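Local coordinates for protein alpha-L-rhamnosidase (Klebsiella oxytoca, PDB 4XHC) that probably hydrolyses terminal alpha-L-rhamnose from glycosides as a family 78 glycoside hydrolase, and holds rhamnose in its pocket, at residues R243-G248 against R268-L273; D249-A254 against V309-N314; L255-D258 against A262-D265; Y313-L316 against E320-A323; L468-I473 against S531-W536. All coordinates share one frame; numbering follows the deposited sequence.

Contact 1 (R243-G248 against R268-L273). With RAM (alpha-L-rhamnopyranose), chain C.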
# COMPACT_ATOMS: atom_id res chain seq x y z
N ARG A 243 18.19 9.84 -4.26
CA ARG A 243 18.34 8.87 -5.36
C ARG A 243 18.67 9.52 -6.70
O ARG A 243 18.16 9.09 -7.73
CB ARG A 243 17.07 8.03 -5.53
CG ARG A 243 16.47 7.58 -4.22
CD ARG A 243 15.27 6.69 -4.46
NE ARG A 243 14.73 6.21 -3.19
CZ ARG A 243 13.97 5.14 -3.06
NH1 ARG A 243 13.63 4.43 -4.12
NH2 ARG A 243 13.55 4.76 -1.85
N ARG A 244 19.53 10.53 -6.68
CA ARG A 244 19.66 11.42 -7.81
C ARG A 244 21.08 11.93 -7.99
O ARG A 244 21.81 12.14 -7.02
CB ARG A 244 18.72 12.60 -7.60
CG ARG A 244 18.48 13.42 -8.84
CD ARG A 244 17.10 14.06 -8.85
NE ARG A 244 17.04 15.32 -8.12
CZ ARG A 244 16.24 15.58 -7.09
NH1 ARG A 244 15.41 14.65 -6.60
NH2 ARG A 244 16.27 16.77 -6.53
N LEU A 245 21.44 12.17 -9.25
CA LEU A 245 22.75 12.69 -9.61
C LEU A 245 22.85 14.21 -9.41
O LEU A 245 22.17 14.96 -10.10
CB LEU A 245 23.02 12.36 -11.09
CG LEU A 245 24.32 12.85 -11.73
CD1 LEU A 245 25.54 12.25 -11.05
CD2 LEU A 245 24.31 12.51 -13.22
N TRP A 246 23.71 14.64 -8.48
CA TRP A 246 24.01 16.07 -8.27
C TRP A 246 25.49 16.34 -8.58
O TRP A 246 26.35 15.49 -8.34
CB TRP A 246 23.76 16.50 -6.82
CG TRP A 246 22.32 16.59 -6.39
CD1 TRP A 246 21.49 15.56 -6.05
CD2 TRP A 246 21.56 17.79 -6.17
NE1 TRP A 246 20.26 16.04 -5.67
CE2 TRP A 246 20.28 17.40 -5.73
CE3 TRP A 246 21.84 19.15 -6.31
CZ2 TRP A 246 19.27 18.33 -5.43
CZ3 TRP A 246 20.83 20.07 -6.02
CH2 TRP A 246 19.57 19.65 -5.58
N LEU A 247 25.80 17.54 -9.06
CA LEU A 247 27.15 17.82 -9.55
C LEU A 247 28.19 17.94 -8.43
O LEU A 247 29.30 17.45 -8.57
CB LEU A 247 27.17 19.06 -10.44
CG LEU A 247 27.80 18.78 -11.81
CD1 LEU A 247 27.37 19.82 -12.83
CD2 LEU A 247 29.31 18.68 -11.71
N GLY A 248 27.84 18.57 -7.33
CA GLY A 248 28.77 18.70 -6.20
C GLY A 248 29.13 17.34 -5.65
O GLY A 248 30.31 17.07 -5.34
N ARG A 268 32.15 9.31 -16.94
CA ARG A 268 31.92 9.78 -18.30
C ARG A 268 30.44 9.91 -18.61
O ARG A 268 30.03 10.91 -19.19
CB ARG A 268 32.57 8.81 -19.28
CG ARG A 268 32.62 9.30 -20.70
CD ARG A 268 33.22 8.22 -21.57
NE ARG A 268 33.21 8.62 -22.97
CZ ARG A 268 33.08 7.78 -23.99
NH1 ARG A 268 32.93 6.47 -23.78
NH2 ARG A 268 33.09 8.26 -25.23
N ARG A 269 29.66 8.90 -18.24
CA ARG A 269 28.20 8.93 -18.43
C ARG A 269 27.58 10.14 -17.74
O ARG A 269 26.73 10.83 -18.29
CB ARG A 269 27.56 7.63 -17.91
CG ARG A 269 26.04 7.69 -17.77
CD ARG A 269 25.44 6.33 -17.46
NE ARG A 269 24.13 6.43 -16.82
CZ ARG A 269 22.97 6.60 -17.46
NH1 ARG A 269 22.91 6.71 -18.79
NH2 ARG A 269 21.85 6.67 -16.76
N CYS A 270 28.04 10.40 -16.52
CA CYS A 270 27.46 11.45 -15.71
C CYS A 270 27.90 12.83 -16.20
O CYS A 270 27.11 13.78 -16.14
CB CYS A 270 27.75 11.21 -14.22
SG CYS A 270 26.84 9.74 -13.58
N LEU A 271 29.11 12.94 -16.74
CA LEU A 271 29.53 14.17 -17.43
C LEU A 271 28.66 14.49 -18.64
O LEU A 271 28.26 15.63 -18.83
CB LEU A 271 31.00 14.09 -17.87
CG LEU A 271 32.05 14.46 -16.82
CD1 LEU A 271 33.43 13.99 -17.26
CD2 LEU A 271 32.05 15.96 -16.54
N TYR A 272 28.37 13.48 -19.46
CA TYR A 272 27.57 13.69 -20.67
C TYR A 272 26.11 13.99 -20.35
O TYR A 272 25.42 14.63 -21.14
CB TYR A 272 27.67 12.49 -21.63
CG TYR A 272 28.86 12.56 -22.57
CD1 TYR A 272 28.80 13.29 -23.77
CD2 TYR A 272 30.06 11.92 -22.26
CE1 TYR A 272 29.89 13.36 -24.63
CE2 TYR A 272 31.15 11.99 -23.12
CZ TYR A 272 31.06 12.71 -24.29
OH TYR A 272 32.16 12.76 -25.12
N LEU A 273 25.63 13.50 -19.21
CA LEU A 273 24.27 13.78 -18.80
C LEU A 273 24.09 15.27 -18.50
O LEU A 273 23.20 15.92 -19.04
CB LEU A 273 23.87 12.94 -17.58
CG LEU A 273 23.54 11.47 -17.85
CD1 LEU A 273 23.41 10.71 -16.53
CD2 LEU A 273 22.26 11.33 -18.66
C1 RAM C . 20.69 18.27 -0.97
C2 RAM C . 21.55 17.03 -0.87
C3 RAM C . 22.55 16.97 -2.01
C4 RAM C . 23.13 18.36 -2.24
C5 RAM C . 22.03 19.27 -2.76
C6 RAM C . 22.19 20.71 -2.33
O1 RAM C . 19.40 17.92 -0.66
O2 RAM C . 22.26 17.13 0.35
O3 RAM C . 23.60 16.05 -1.73
O4 RAM C . 24.17 18.31 -3.20
O5 RAM C . 20.74 18.82 -2.28

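Contact 2 (D249-A254 against V309-N314). With RAM (alpha-L-rhamnopyranose), chain C.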
# COMPACT_ATOMS: atom_id res chain seq x y z
N ASP A 249 28.12 16.48 -5.54
CA ASP A 249 28.29 15.12 -5.02
C ASP A 249 29.15 14.29 -5.98
O ASP A 249 30.12 13.64 -5.57
CB ASP A 249 26.93 14.46 -4.78
CG ASP A 249 26.08 15.20 -3.75
OD1 ASP A 249 25.73 16.37 -4.01
OD2 ASP A 249 25.77 14.62 -2.69
N LEU A 250 28.79 14.33 -7.26
CA LEU A 250 29.55 13.68 -8.32
C LEU A 250 31.04 13.99 -8.24
O LEU A 250 31.87 13.09 -8.40
CB LEU A 250 29.02 14.11 -9.70
CG LEU A 250 29.78 13.62 -10.93
CD1 LEU A 250 29.88 12.11 -10.95
CD2 LEU A 250 29.12 14.12 -12.20
N ARG A 251 31.38 15.25 -8.02
CA ARG A 251 32.78 15.66 -7.99
C ARG A 251 33.59 14.87 -6.98
O ARG A 251 34.70 14.45 -7.26
CB ARG A 251 32.92 17.15 -7.68
CG ARG A 251 34.36 17.63 -7.74
CD ARG A 251 34.47 19.14 -7.82
NE ARG A 251 34.50 19.72 -6.49
CZ ARG A 251 35.58 20.19 -5.88
NH1 ARG A 251 36.78 20.20 -6.46
NH2 ARG A 251 35.46 20.68 -4.68
N LEU A 252 33.01 14.68 -5.80
CA LEU A 252 33.69 13.95 -4.73
C LEU A 252 33.64 12.45 -4.95
O LEU A 252 34.63 11.75 -4.73
CB LEU A 252 33.10 14.33 -3.37
CG LEU A 252 33.81 15.47 -2.64
CD1 LEU A 252 34.14 16.64 -3.56
CD2 LEU A 252 32.97 15.95 -1.48
N GLN A 253 32.50 11.96 -5.41
CA GLN A 253 32.36 10.54 -5.68
C GLN A 253 33.35 10.06 -6.73
O GLN A 253 33.91 8.98 -6.61
CB GLN A 253 30.93 10.20 -6.10
CG GLN A 253 29.93 10.40 -4.98
CD GLN A 253 28.56 9.82 -5.29
OE1 GLN A 253 28.45 8.69 -5.73
NE2 GLN A 253 27.52 10.60 -5.02
N ALA A 254 33.58 10.88 -7.76
CA ALA A 254 34.53 10.52 -8.82
C ALA A 254 35.95 10.33 -8.29
O ALA A 254 36.68 9.47 -8.76
CB ALA A 254 34.50 11.54 -9.94
N VAL A 309 33.75 21.97 -14.52
CA VAL A 309 35.12 22.13 -14.98
C VAL A 309 36.06 21.21 -14.22
O VAL A 309 36.90 20.54 -14.83
CB VAL A 309 35.63 23.57 -14.82
CG1 VAL A 309 37.08 23.69 -15.29
CG2 VAL A 309 34.74 24.55 -15.57
N ASP A 310 35.93 21.18 -12.89
CA ASP A 310 36.87 20.39 -12.09
C ASP A 310 36.64 18.89 -12.28
O ASP A 310 37.61 18.12 -12.31
CB ASP A 310 36.83 20.78 -10.60
CG ASP A 310 38.03 20.22 -9.80
OD1 ASP A 310 39.20 20.30 -10.25
OD2 ASP A 310 37.79 19.70 -8.70
N VAL A 311 35.39 18.47 -12.46
CA VAL A 311 35.11 17.06 -12.74
C VAL A 311 35.73 16.64 -14.07
O VAL A 311 36.31 15.56 -14.16
CB VAL A 311 33.60 16.75 -12.75
CG1 VAL A 311 33.37 15.28 -13.12
CG2 VAL A 311 32.98 17.05 -11.40
N LEU A 312 35.60 17.49 -15.09
CA LEU A 312 36.18 17.19 -16.40
C LEU A 312 37.70 17.12 -16.32
O LEU A 312 38.31 16.23 -16.90
CB LEU A 312 35.76 18.24 -17.43
CG LEU A 312 36.13 17.96 -18.90
CD1 LEU A 312 35.56 16.64 -19.39
CD2 LEU A 312 35.64 19.09 -19.80
N TYR A 313 38.30 18.05 -15.59
CA TYR A 313 39.75 18.05 -15.40
C TYR A 313 40.23 16.78 -14.67
O TYR A 313 41.17 16.12 -15.15
CB TYR A 313 40.21 19.33 -14.67
CG TYR A 313 41.67 19.28 -14.25
CD1 TYR A 313 42.69 19.41 -15.19
CD2 TYR A 313 42.02 19.06 -12.92
CE1 TYR A 313 44.02 19.34 -14.81
CE2 TYR A 313 43.35 18.99 -12.52
CZ TYR A 313 44.34 19.13 -13.47
OH TYR A 313 45.65 19.05 -13.09
N ASN A 314 39.58 16.41 -13.56
CA ASN A 314 39.96 15.19 -12.80
C ASN A 314 39.75 13.90 -13.60
O ASN A 314 40.51 12.93 -13.44
CB ASN A 314 39.18 15.08 -11.47
CG ASN A 314 39.48 16.21 -10.49
OD1 ASN A 314 40.59 16.72 -10.41
ND2 ASN A 314 38.47 16.59 -9.72
C1 RAM C . 20.69 18.27 -0.97
C2 RAM C . 21.55 17.03 -0.87
C3 RAM C . 22.55 16.97 -2.01
C4 RAM C . 23.13 18.36 -2.24
C5 RAM C . 22.03 19.27 -2.76
C6 RAM C . 22.19 20.71 -2.33
O1 RAM C . 19.40 17.92 -0.66
O2 RAM C . 22.26 17.13 0.35
O3 RAM C . 23.60 16.05 -1.73
O4 RAM C . 24.17 18.31 -3.20
O5 RAM C . 20.74 18.82 -2.28

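Contact 3 (L255-D258 against A262-D265)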
# COMPACT_ATOMS: atom_id res chain seq x y z
N LEU A 255 36.34 11.15 -7.31
CA LEU A 255 37.67 11.01 -6.72
C LEU A 255 37.82 9.66 -6.03
O LEU A 255 38.85 9.01 -6.16
CB LEU A 255 37.94 12.13 -5.70
CG LEU A 255 38.22 13.55 -6.22
CD1 LEU A 255 38.44 14.49 -5.04
CD2 LEU A 255 39.42 13.57 -7.16
N VAL A 256 36.80 9.25 -5.28
CA VAL A 256 36.87 8.01 -4.51
C VAL A 256 36.83 6.82 -5.46
O VAL A 256 37.58 5.86 -5.31
CB VAL A 256 35.73 7.92 -3.48
CG1 VAL A 256 35.88 6.67 -2.62
CG2 VAL A 256 35.70 9.17 -2.60
N ASN A 257 35.95 6.90 -6.46
CA ASN A 257 35.86 5.88 -7.49
C ASN A 257 37.23 5.60 -8.12
O ASN A 257 37.59 4.45 -8.37
CB ASN A 257 34.88 6.35 -8.57
CG ASN A 257 34.80 5.39 -9.74
OD1 ASN A 257 34.35 4.26 -9.60
ND2 ASN A 257 35.25 5.85 -10.90
N ASP A 258 37.98 6.66 -8.36
CA ASP A 258 39.30 6.58 -8.95
C ASP A 258 40.25 5.57 -8.32
O ASP A 258 41.01 4.91 -9.01
CB ASP A 258 39.95 7.96 -8.86
CG ASP A 258 40.55 8.39 -10.16
OD1 ASP A 258 39.83 8.28 -11.18
OD2 ASP A 258 41.71 8.85 -10.15
N ALA A 262 37.20 2.12 -9.84
CA ALA A 262 37.74 2.54 -11.15
C ALA A 262 36.74 2.38 -12.31
O ALA A 262 37.11 1.95 -13.39
CB ALA A 262 39.05 1.81 -11.45
N ARG A 263 35.49 2.75 -12.07
CA ARG A 263 34.49 2.77 -13.12
C ARG A 263 34.44 4.15 -13.77
O ARG A 263 33.56 4.96 -13.47
CB ARG A 263 33.13 2.36 -12.56
CG ARG A 263 33.12 0.93 -12.07
CD ARG A 263 31.80 0.24 -12.33
NE ARG A 263 31.49 0.15 -13.76
CZ ARG A 263 30.48 -0.56 -14.27
NH1 ARG A 263 29.67 -1.27 -13.50
NH2 ARG A 263 30.30 -0.56 -15.58
N HIS A 264 35.39 4.38 -14.67
CA HIS A 264 35.52 5.66 -15.38
C HIS A 264 34.39 5.86 -16.38
O HIS A 264 33.97 6.99 -16.62
CB HIS A 264 36.88 5.77 -16.09
CG HIS A 264 38.04 5.75 -15.15
ND1 HIS A 264 39.07 4.84 -15.25
CD2 HIS A 264 38.31 6.51 -14.06
CE1 HIS A 264 39.93 5.04 -14.27
NE2 HIS A 264 39.50 6.05 -13.53
N ASP A 265 33.90 4.77 -16.95
CA ASP A 265 32.73 4.82 -17.84
C ASP A 265 31.53 5.51 -17.17
O ASP A 265 30.75 6.19 -17.84
CB ASP A 265 32.35 3.41 -18.33
CG ASP A 265 32.16 2.40 -17.19
OD1 ASP A 265 33.10 2.21 -16.39
OD2 ASP A 265 31.08 1.78 -17.09

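Contact 4 (Y313-L316 against E320-A323)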
# COMPACT_ATOMS: atom_id res chain seq x y z
N TYR A 313 38.30 18.05 -15.59
CA TYR A 313 39.75 18.05 -15.40
C TYR A 313 40.23 16.78 -14.67
O TYR A 313 41.17 16.12 -15.15
CB TYR A 313 40.21 19.33 -14.67
CG TYR A 313 41.67 19.28 -14.25
CD1 TYR A 313 42.69 19.41 -15.19
CD2 TYR A 313 42.02 19.06 -12.92
CE1 TYR A 313 44.02 19.34 -14.81
CE2 TYR A 313 43.35 18.99 -12.52
CZ TYR A 313 44.34 19.13 -13.47
OH TYR A 313 45.65 19.05 -13.09
N ASN A 314 39.58 16.41 -13.56
CA ASN A 314 39.96 15.19 -12.80
C ASN A 314 39.75 13.90 -13.60
O ASN A 314 40.51 12.93 -13.44
CB ASN A 314 39.18 15.08 -11.47
CG ASN A 314 39.48 16.21 -10.49
OD1 ASN A 314 40.59 16.72 -10.41
ND2 ASN A 314 38.47 16.59 -9.72
N TYR A 315 38.72 13.90 -14.46
CA TYR A 315 38.41 12.76 -15.33
C TYR A 315 39.48 12.56 -16.40
O TYR A 315 39.85 11.42 -16.71
CB TYR A 315 37.03 12.92 -16.00
CG TYR A 315 36.76 11.86 -17.06
CD1 TYR A 315 36.41 10.56 -16.70
CD2 TYR A 315 36.90 12.15 -18.41
CE1 TYR A 315 36.19 9.57 -17.66
CE2 TYR A 315 36.68 11.18 -19.38
CZ TYR A 315 36.33 9.89 -19.00
OH TYR A 315 36.11 8.92 -19.96
N LEU A 316 39.96 13.66 -16.96
CA LEU A 316 41.07 13.60 -17.91
C LEU A 316 42.34 13.05 -17.25
O LEU A 316 42.98 12.17 -17.82
CB LEU A 316 41.33 14.98 -18.50
CG LEU A 316 42.46 15.08 -19.54
CD1 LEU A 316 42.19 14.16 -20.72
CD2 LEU A 316 42.65 16.52 -20.00
N GLU A 320 42.46 9.51 -18.77
CA GLU A 320 43.31 9.82 -19.94
C GLU A 320 42.53 9.73 -21.26
O GLU A 320 43.03 9.21 -22.27
CB GLU A 320 44.56 8.93 -19.95
CG GLU A 320 45.38 9.04 -18.67
CD GLU A 320 46.57 8.08 -18.62
OE1 GLU A 320 46.71 7.21 -19.51
OE2 GLU A 320 47.37 8.20 -17.66
N ASP A 321 41.32 10.29 -21.25
CA ASP A 321 40.39 10.23 -22.37
C ASP A 321 40.32 11.62 -23.01
O ASP A 321 39.46 12.44 -22.65
CB ASP A 321 39.02 9.77 -21.85
CG ASP A 321 37.96 9.60 -22.95
OD1 ASP A 321 38.28 9.77 -24.15
OD2 ASP A 321 36.80 9.30 -22.60
N MET A 322 41.22 11.88 -23.96
CA MET A 322 41.29 13.19 -24.62
C MET A 322 40.06 13.47 -25.50
O MET A 322 39.61 14.61 -25.58
CB MET A 322 42.56 13.31 -25.46
CG MET A 322 43.82 13.56 -24.64
SD MET A 322 44.00 15.29 -24.12
CE MET A 322 45.04 15.96 -25.42
N ALA A 323 39.50 12.43 -26.12
CA ALA A 323 38.31 12.57 -26.97
C ALA A 323 37.13 13.20 -26.22
O ALA A 323 36.50 14.13 -26.72
CB ALA A 323 37.91 11.22 -27.55

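Contact 5 (L468-I473 against S531-W536)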
# COMPACT_ATOMS: atom_id res chain seq x y z
N LEU A 468 31.67 19.75 3.40
CA LEU A 468 32.53 20.90 3.65
C LEU A 468 33.79 20.48 4.39
O LEU A 468 34.85 21.05 4.18
CB LEU A 468 31.80 21.98 4.43
CG LEU A 468 32.58 23.28 4.65
CD1 LEU A 468 33.14 23.79 3.33
CD2 LEU A 468 31.70 24.33 5.28
N ARG A 469 33.68 19.48 5.24
CA ARG A 469 34.85 18.99 5.97
C ARG A 469 35.88 18.40 5.03
O ARG A 469 37.07 18.52 5.28
CB ARG A 469 34.44 17.94 6.98
CG ARG A 469 33.60 18.51 8.11
CD ARG A 469 34.39 18.57 9.39
NE ARG A 469 33.58 19.06 10.49
CZ ARG A 469 34.02 19.14 11.75
NH1 ARG A 469 35.25 18.75 12.04
NH2 ARG A 469 33.22 19.59 12.71
N HIS A 470 35.43 17.76 3.97
CA HIS A 470 36.34 17.25 2.95
C HIS A 470 37.31 18.33 2.50
O HIS A 470 38.50 18.09 2.34
CB HIS A 470 35.58 16.74 1.74
CG HIS A 470 36.41 16.64 0.50
ND1 HIS A 470 37.17 15.52 0.22
CD2 HIS A 470 36.62 17.50 -0.51
CE1 HIS A 470 37.81 15.71 -0.92
NE2 HIS A 470 37.49 16.90 -1.38
N HIS A 471 36.78 19.53 2.30
CA HIS A 471 37.57 20.64 1.79
C HIS A 471 38.53 21.17 2.84
O HIS A 471 39.64 21.58 2.52
CB HIS A 471 36.66 21.73 1.24
CG HIS A 471 35.82 21.26 0.10
ND1 HIS A 471 34.60 20.65 0.28
CD2 HIS A 471 36.05 21.25 -1.24
CE1 HIS A 471 34.10 20.31 -0.89
NE2 HIS A 471 34.96 20.66 -1.82
N TYR A 472 38.11 21.14 4.10
CA TYR A 472 38.98 21.47 5.22
C TYR A 472 40.20 20.55 5.23
O TYR A 472 41.33 21.00 5.41
CB TYR A 472 38.18 21.36 6.52
CG TYR A 472 38.97 21.58 7.78
CD1 TYR A 472 39.82 22.67 7.92
CD2 TYR A 472 38.83 20.72 8.87
CE1 TYR A 472 40.53 22.88 9.09
CE2 TYR A 472 39.53 20.92 10.04
CZ TYR A 472 40.38 22.00 10.14
OH TYR A 472 41.08 22.18 11.30
N ILE A 473 39.96 19.26 5.01
CA ILE A 473 41.06 18.28 4.96
C ILE A 473 42.00 18.58 3.80
O ILE A 473 43.22 18.54 3.96
CB ILE A 473 40.53 16.83 4.82
CG1 ILE A 473 39.67 16.45 6.03
CG2 ILE A 473 41.68 15.84 4.67
CD1 ILE A 473 40.33 16.71 7.37
N SER A 531 30.26 12.05 1.60
CA SER A 531 30.94 11.88 2.89
C SER A 531 31.94 10.72 2.93
O SER A 531 32.43 10.40 4.00
CB SER A 531 29.91 11.64 3.99
OG SER A 531 28.93 12.66 4.00
N CYS A 532 32.27 10.12 1.79
CA CYS A 532 33.15 8.95 1.78
C CYS A 532 34.57 9.23 1.27
O CYS A 532 35.31 8.30 0.92
CB CYS A 532 32.52 7.83 0.94
SG CYS A 532 32.58 8.09 -0.85
N THR A 533 34.98 10.50 1.27
CA THR A 533 36.28 10.87 0.72
C THR A 533 37.49 10.42 1.53
O THR A 533 38.59 10.32 0.98
CB THR A 533 36.39 12.38 0.49
OG1 THR A 533 35.86 13.08 1.62
CG2 THR A 533 35.62 12.77 -0.75
N PRO A 534 37.31 10.14 2.83
CA PRO A 534 38.46 9.58 3.55
C PRO A 534 39.14 8.40 2.85
O PRO A 534 40.36 8.23 2.95
CB PRO A 534 37.86 9.16 4.88
CG PRO A 534 36.82 10.20 5.12
CD PRO A 534 36.25 10.54 3.77
N ALA A 535 38.36 7.58 2.15
CA ALA A 535 38.93 6.52 1.34
C ALA A 535 39.95 7.07 0.32
O ALA A 535 41.02 6.49 0.14
CB ALA A 535 37.83 5.74 0.64
N TRP A 536 39.61 8.19 -0.32
CA TRP A 536 40.51 8.83 -1.27
C TRP A 536 41.76 9.39 -0.58
O TRP A 536 42.87 9.10 -0.99
CB TRP A 536 39.80 9.95 -2.05
CG TRP A 536 40.65 10.61 -3.11
CD1 TRP A 536 41.06 10.06 -4.29
CD2 TRP A 536 41.19 11.93 -3.07
NE1 TRP A 536 41.83 10.96 -4.99
CE2 TRP A 536 41.92 12.11 -4.26
CE3 TRP A 536 41.12 12.97 -2.15
CZ2 TRP A 536 42.58 13.30 -4.56
CZ3 TRP A 536 41.78 14.16 -2.45
CH2 TRP A 536 42.50 14.31 -3.64

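Contact 1 (R243-G248 against R268-L273)
L245 reaches from a short strand to helix 264-276 and meets C270 and L273 there. Its CB is directed at the helix, and with CG anti to the backbone N (chi1 178°) the isobutyl group carries on in the same direction. CB and CG stay further back; the two methyls make the closest contacts. CD1 lies 3.8 Å from SG of C270 and 4.0 Å from CB of C270, so it packs on the CB-SG end of that residue. CD2 is placed alike, 3.8 Å from C270 SG, but it also touches CD1 of L273, at 3.9 Å. Both methyls therefore rest on C270, CD2 also reaches L273 about one turn further along the helix, and no hydrogen bond supplements this buried, purely apolar contact. The following residue, W246, serves the rhamnose pocket instead. C5 of the sugar sits 3.4 Å above one face of the indole, off-centre toward the rim, and O5 is 3.5 Å from CZ2 of W246, as in the usual packing of a sugar on an aromatic platform. W246 is also the N-cap residue of helix 247-259. L245 bonds through its backbone to V288 of the antiparallel strand 287-289, and L247 to A286 just before it, while helix 264-276 is flanked by helices 302-319, 37-45 and 322-340.

Contact 2 (D249-A254 against V309-N314)
R251 carries CG anti to its own nitrogen (chi1 -176°) and then bends at chi3 (88°), which turns its guanidinium toward D310; the carboxylate of D310, also anti to its backbone nitrogen, reaches back from helix 302-319. NH1 of R251 donates to OD2 of D310, forming a salt bridge; the modelled 2.5 Å is short, and its exact value is doubtful. The acceptor lies close to the guanidinium plane, at its edge, but the donor reaches OD2 from the anti side and well out of the carboxylate plane, and the two flat groups are turned 52° apart. OD2 also takes a weak hydrogen bond from ND2 of N314, one turn further along the same helix. Beside the charged pair the helices touch at V311, whose CG2 rests 3.7 Å from both CA and CB of R251. In the (alpha/alpha)6 barrel expected of family 78, helices 247-259 and 302-319 are thus joined by a buried ion pair and a valine contact. F307 adds a cation-pi contact to R251, and Y377 of helix 368-389 touches both charged partners. The same short piece of helix 247-259 carries D249, which is directed into the rhamnose pocket rather than at helix 302-319. Its two carboxylate oxygens grip neighbouring sugar hydroxyls: O4 of rhamnose donates to OD1 of D249 at 2.6 Å, and O3 of rhamnose to OD2 of D249 at 2.8 Å.

Contact 3 (L255-D258 against A262-D265)
The tight connection between helix 247-259 and helix 264-276 is closed by N257 and D258, which bind the backbone of A262 and R263 and the ring of H264. The carbonyl O of N257 accepts a hydrogen bond from the backbone N of A262 at 2.8 Å. The side chain of N257 continues the grip: with CG anti to the backbone N (chi1 176°), its amide lies against R263, where OD1 accepts a hydrogen bond from N of R263 at 3.1 Å and ND2 gives a weak bond to O of R263 at 3.2 Å. One side-chain amide thus serves both polar backbone groups of R263. The backbone of A262 has positive phi, and the chain reverses here to form a helical hairpin of the six-hairpin glycosidase domain. Nearer the surface, NE2 of H264 donates to OD1 of D258 at 3.3 Å. The oxygen lies in the imidazole plane, yet the donor comes from above the carboxylate plane, and the two planes stand 71° apart. R263 turns its guanidinium elsewhere: NH2 of R263 forms a salt bridge to OD2 of D265 at 2.9 Å, while its NH1 binds O of S201.

Contact 4 (Y313-L316 against E320-A323)
Y315 and D321 are joined by a hydrogen bond, in which the phenol OH of Y315 donates to OD2 of D321 at 2.8 Å. CG of Y315 stands anti to its backbone nitrogen (chi1 172°), which carries the ring out to D321. The oxygen lies in the plane of the phenol ring, at its edge, and the bond uses the anti lone pair of OD2; ring and carboxylate are turned 62° apart. CB of D321 also comes within 3.7 Å of CE2 of Y315, so the aspartate lies along the hydroxyl end of the ring. Beside this pair, the CD1 methyl of L316 touches the turn: it is 3.8 Å from O of D321 and 4.0 Å from SD of M322. N of E320 bonds to O of L316 at 2.9 Å, the closing helical-type backbone bond of helix 302-319. E320, with positive phi, is the first residue to leave that helix, and D321 is already the N-cap of helix 322-340, so the join is very short. The carboxylate of D321 caps a backbone N in the first turn of the new helix. Its OD2 also binds OG1 of T324, so the phenol and the threonine share one oxygen. Further out, V267, R268 and L271 of helix 264-276 pack on Y315, and R388 of helix 368-389 touches both L316 and M322.

Contact 5 (L468-I473 against S531-W536)
OG1 of T533 and CE3 of W536 approach the imidazole of H470 at its edge, while the T533 methyl is raised to one side of the plane beside ND1. OG1 of T533 donates to ND1 of H470 at 3.1 Å, arriving 24° out of the ring plane, and CE1 of H470 lies 4.5 Å from CE3 of W536, a loose approach near the imidazole plane. The ring of F537 also meets that of H470, with their planes about 30° apart. Next in sequence, the H471 ring has CD2 of H470 over the centre of one face, 3.7 Å above it. The threonine makes more than a polar contact: its CG2 methyl, displaced to the side of the ring plane from which OG1 also comes, is 3.7 Å from CE1 of H470. T533 holds OG1 between its backbone N and carbonyl carbon (chi1 44°), which brings the hydroxyl to ND1. Here helix 466-478 of the six-hairpin glycosidase domain meets the lead-in to the last helix, 534-540, in the interior of the domain. The sugar is about 12 Å from the side chain of H470, but the chain leading to T533 supplies H528 and W530 to the rhamnose pocket. S531 anchors this approach: its OG bonds to O of W505, and its O to NE1 of W493. Around helix 466-478, W435 and Y467 pack their rings against H471, and W430 stands edge-to-face with Y472.

Overall arrangement
From the N terminus, the first segments of contacts 1, 2 and 3 follow one another along residues 243-258. Contact 3 closes first, a tight helical hairpin lying within the loops of both contact 1 and contact 2. Contact 1 then closes at helix 264-276 and contact 2 at helix 302-319; their segments alternate, so these two loops cross. Contact 4 opens where contact 2 ends, sharing Y313 and N314, and turns the chain into helix 322-340. Contact 5 comes far later and ties helix 466-478 to the start of the C-terminal helix, which returns to touch L255 and V256 of contact 3. Contacts 1 and 2 both reach the rhamnose.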